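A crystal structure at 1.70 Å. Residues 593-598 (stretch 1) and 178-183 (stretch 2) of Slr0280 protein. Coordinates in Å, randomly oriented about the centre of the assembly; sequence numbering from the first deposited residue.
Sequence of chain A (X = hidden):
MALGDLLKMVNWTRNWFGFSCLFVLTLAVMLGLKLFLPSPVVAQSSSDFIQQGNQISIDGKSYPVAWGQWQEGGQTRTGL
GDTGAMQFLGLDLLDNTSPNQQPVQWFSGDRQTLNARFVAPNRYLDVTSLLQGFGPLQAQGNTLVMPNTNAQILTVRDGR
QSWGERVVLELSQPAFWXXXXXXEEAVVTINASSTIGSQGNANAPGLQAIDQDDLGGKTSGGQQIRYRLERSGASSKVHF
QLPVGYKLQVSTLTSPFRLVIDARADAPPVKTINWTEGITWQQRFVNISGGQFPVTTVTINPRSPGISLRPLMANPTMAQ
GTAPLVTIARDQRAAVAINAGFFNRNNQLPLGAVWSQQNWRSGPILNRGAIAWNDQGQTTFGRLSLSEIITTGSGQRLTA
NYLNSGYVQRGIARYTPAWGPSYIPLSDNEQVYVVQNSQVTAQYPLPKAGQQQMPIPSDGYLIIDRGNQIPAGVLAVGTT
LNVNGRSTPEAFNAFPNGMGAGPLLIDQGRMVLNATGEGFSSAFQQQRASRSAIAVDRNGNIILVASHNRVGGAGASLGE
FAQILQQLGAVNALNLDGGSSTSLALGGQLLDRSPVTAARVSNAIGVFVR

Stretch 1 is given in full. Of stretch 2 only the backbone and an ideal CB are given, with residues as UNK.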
# COMPACT_ATOMS: atom_id res chain seq x y z
N ARG A 593 -2.45 -7.93 5.56
CA ARG A 593 -1.63 -8.32 6.70
C ARG A 593 -1.92 -7.40 7.86
O ARG A 593 -2.53 -6.34 7.68
CB ARG A 593 -0.13 -8.24 6.35
CG ARG A 593 0.42 -6.81 6.23
CD ARG A 593 1.74 -6.75 5.47
NE ARG A 593 2.74 -7.65 6.05
CZ ARG A 593 3.87 -8.04 5.47
NH1 ARG A 593 4.20 -7.59 4.27
NH2 ARG A 593 4.68 -8.89 6.10
N SER A 594 -1.49 -7.78 9.06
CA SER A 594 -1.64 -6.89 10.21
C SER A 594 -0.70 -5.71 10.11
O SER A 594 0.47 -5.87 9.72
CB SER A 594 -1.37 -7.64 11.52
OG SER A 594 -2.43 -8.54 11.78
N PRO A 595 -1.18 -4.51 10.47
CA PRO A 595 -0.36 -3.29 10.38
C PRO A 595 1.00 -3.43 11.07
O PRO A 595 1.96 -2.89 10.54
CB PRO A 595 -1.21 -2.24 11.09
CG PRO A 595 -2.63 -2.69 10.79
CD PRO A 595 -2.56 -4.21 10.89
N VAL A 596 1.09 -4.15 12.19
CA VAL A 596 2.39 -4.29 12.87
C VAL A 596 3.47 -5.01 12.04
O VAL A 596 4.66 -4.83 12.29
CB VAL A 596 2.29 -4.99 14.26
CG1 VAL A 596 1.42 -4.17 15.20
CG2 VAL A 596 1.77 -6.43 14.11
N THR A 597 3.06 -5.82 11.06
CA THR A 597 4.00 -6.56 10.22
C THR A 597 4.42 -5.81 8.95
O THR A 597 5.25 -6.30 8.19
CB THR A 597 3.44 -7.95 9.80
OG1 THR A 597 2.32 -7.77 8.91
CG2 THR A 597 2.99 -8.74 11.02
N ALA A 598 3.83 -4.65 8.71
CA ALA A 598 4.10 -3.92 7.46
C ALA A 598 5.23 -2.93 7.70
O ALA A 598 5.23 -2.21 8.69
CB ALA A 598 2.85 -3.21 6.98
N UNK A 178 -11.25 -7.08 17.78
CA UNK A 178 -10.28 -6.97 16.70
C UNK A 178 -9.23 -8.06 16.88
O UNK A 178 -9.12 -8.66 17.96
CB UNK A 178 -9.63 -5.58 16.67
N UNK A 179 -8.47 -8.33 15.82
CA UNK A 179 -7.44 -9.37 15.87
C UNK A 179 -6.19 -8.90 15.14
O UNK A 179 -6.29 -8.30 14.07
CB UNK A 179 -7.95 -10.68 15.26
N UNK A 180 -5.02 -9.12 15.74
CA UNK A 180 -3.74 -8.79 15.10
C UNK A 180 -2.78 -9.99 15.20
O UNK A 180 -2.80 -10.71 16.19
CB UNK A 180 -3.12 -7.55 15.75
N UNK A 181 -1.97 -10.21 14.17
CA UNK A 181 -1.00 -11.30 14.18
C UNK A 181 0.34 -10.88 13.60
O UNK A 181 0.41 -10.24 12.55
CB UNK A 181 -1.55 -12.50 13.40
N UNK A 182 1.41 -11.23 14.31
CA UNK A 182 2.77 -11.03 13.81
C UNK A 182 3.50 -12.34 13.91
O UNK A 182 3.82 -12.76 15.02
CB UNK A 182 3.51 -9.93 14.58
N UNK A 183 3.77 -12.96 12.77
CA UNK A 183 4.37 -14.30 12.75
C UNK A 183 3.54 -15.25 13.63
O UNK A 183 2.34 -15.39 13.42
CB UNK A 183 5.82 -14.25 13.23

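Position 178 has extended backbone angles (phi/psi -144/163), and its ideal CB has nothing of stretch 1 within 5.5 Å. Stretch 1 therefore sets no limit on size or polarity. The residue is Gln-178, which makes no contact here.

Position 179 is equally extended (-139/136), with CA-to-CB sideways and again no atom of stretch 1 within 5.5 Å of the ideal CB. Many side chains would fit, beta-branched ones comfortably at such angles. It is Val-179, and its useful group is the backbone: a water donates to Val-179 O (2.8 Å) and also lies 2.7 Å from Ser-594 OG, linking the two.

At position 180 the strand closes on stretch 1. The ideal CB points sideways, 4.1 Å from Ser-594 OG and 5.3 Å from Val-596 CG2. A small residue such as Ala, Ser or Thr would suit, and a hydroxyl could exploit the mixed surroundings. The residue is Ser-180, chi1 t (175°). Its OG lies 3.9 Å from Val-596 CG2 and shares a water with the backbone of stretch 1: the water is 2.8 Å from Ser-180 OG and accepts from Val-596 N at 3.1 Å.

Position 181 is held chiefly by its backbone. Its N donates to Ser-594 OG at 3.0 Å with an N-H...O angle of 170°. That bond does not specify a side chain. The ideal CB, sideways and 4.4 Å from Ser-594 OG, would allow a long polar or aliphatic chain that leaves the contact. Gln-181 does this: chi1 and chi2 are both t, its end leads away, and Gln-181 NE2 donates to the backbone O of position 183 at 2.8 Å. A water donates to Gln-181 O (2.8 Å) and accepts from Ser-594 N (3.0 Å).

Position 182 meets an apolar patch. Its ideal CB is 3.8 Å from Thr-597 CG2 and 3.9 Å from Val-596 CG2, which favours a small apolar residue, though a larger one directed away from these methyls is not excluded. The residue is Ala-182; its CB packs against Val-596 CG2 at 3.9 Å.

Position 183 leaves the strand with a positive phi (52/-122), an angle that Gly adopts most readily. The ideal CB finds nothing of stretch 1 within 5.5 Å, so the choice is otherwise open. It is Arg-183, whose end comes nearer than its CB direction suggests, yet Arg-183 NH1 stays 5.3 Å from Thr-597 CG2, its closest approach to stretch 1.

Stretch 2 (178-183) QVSQAR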
# COMPACT_ATOMS: atom_id res chain seq x y z
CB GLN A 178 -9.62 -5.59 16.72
CG GLN A 178 -8.92 -5.25 18.02
CD GLN A 178 -8.41 -3.81 18.07
OE1 GLN A 178 -7.22 -3.55 17.83
NE2 GLN A 178 -9.29 -2.88 18.39
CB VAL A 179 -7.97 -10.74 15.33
CG1 VAL A 179 -8.63 -10.58 13.96
CG2 VAL A 179 -6.85 -11.79 15.29
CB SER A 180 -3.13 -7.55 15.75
OG SER A 180 -1.83 -7.27 15.24
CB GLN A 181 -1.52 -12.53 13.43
CG GLN A 181 -0.53 -13.71 13.41
CD GLN A 181 -1.15 -15.00 12.93
OE1 GLN A 181 -2.34 -15.05 12.60
NE2 GLN A 181 -0.36 -16.07 12.87
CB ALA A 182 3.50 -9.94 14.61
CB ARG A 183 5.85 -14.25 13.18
CG ARG A 183 6.78 -13.62 12.15
CD ARG A 183 8.14 -13.26 12.74
NE ARG A 183 8.01 -12.43 13.94
CZ ARG A 183 7.78 -11.11 13.93
NH1 ARG A 183 7.65 -10.45 12.78
NH2 ARG A 183 7.66 -10.44 15.08
O HOH W 1 -4.76 -7.22 11.96
O HOH W 2 -1.39 -4.90 13.82
O HOH W 3 0.05 -10.21 9.78
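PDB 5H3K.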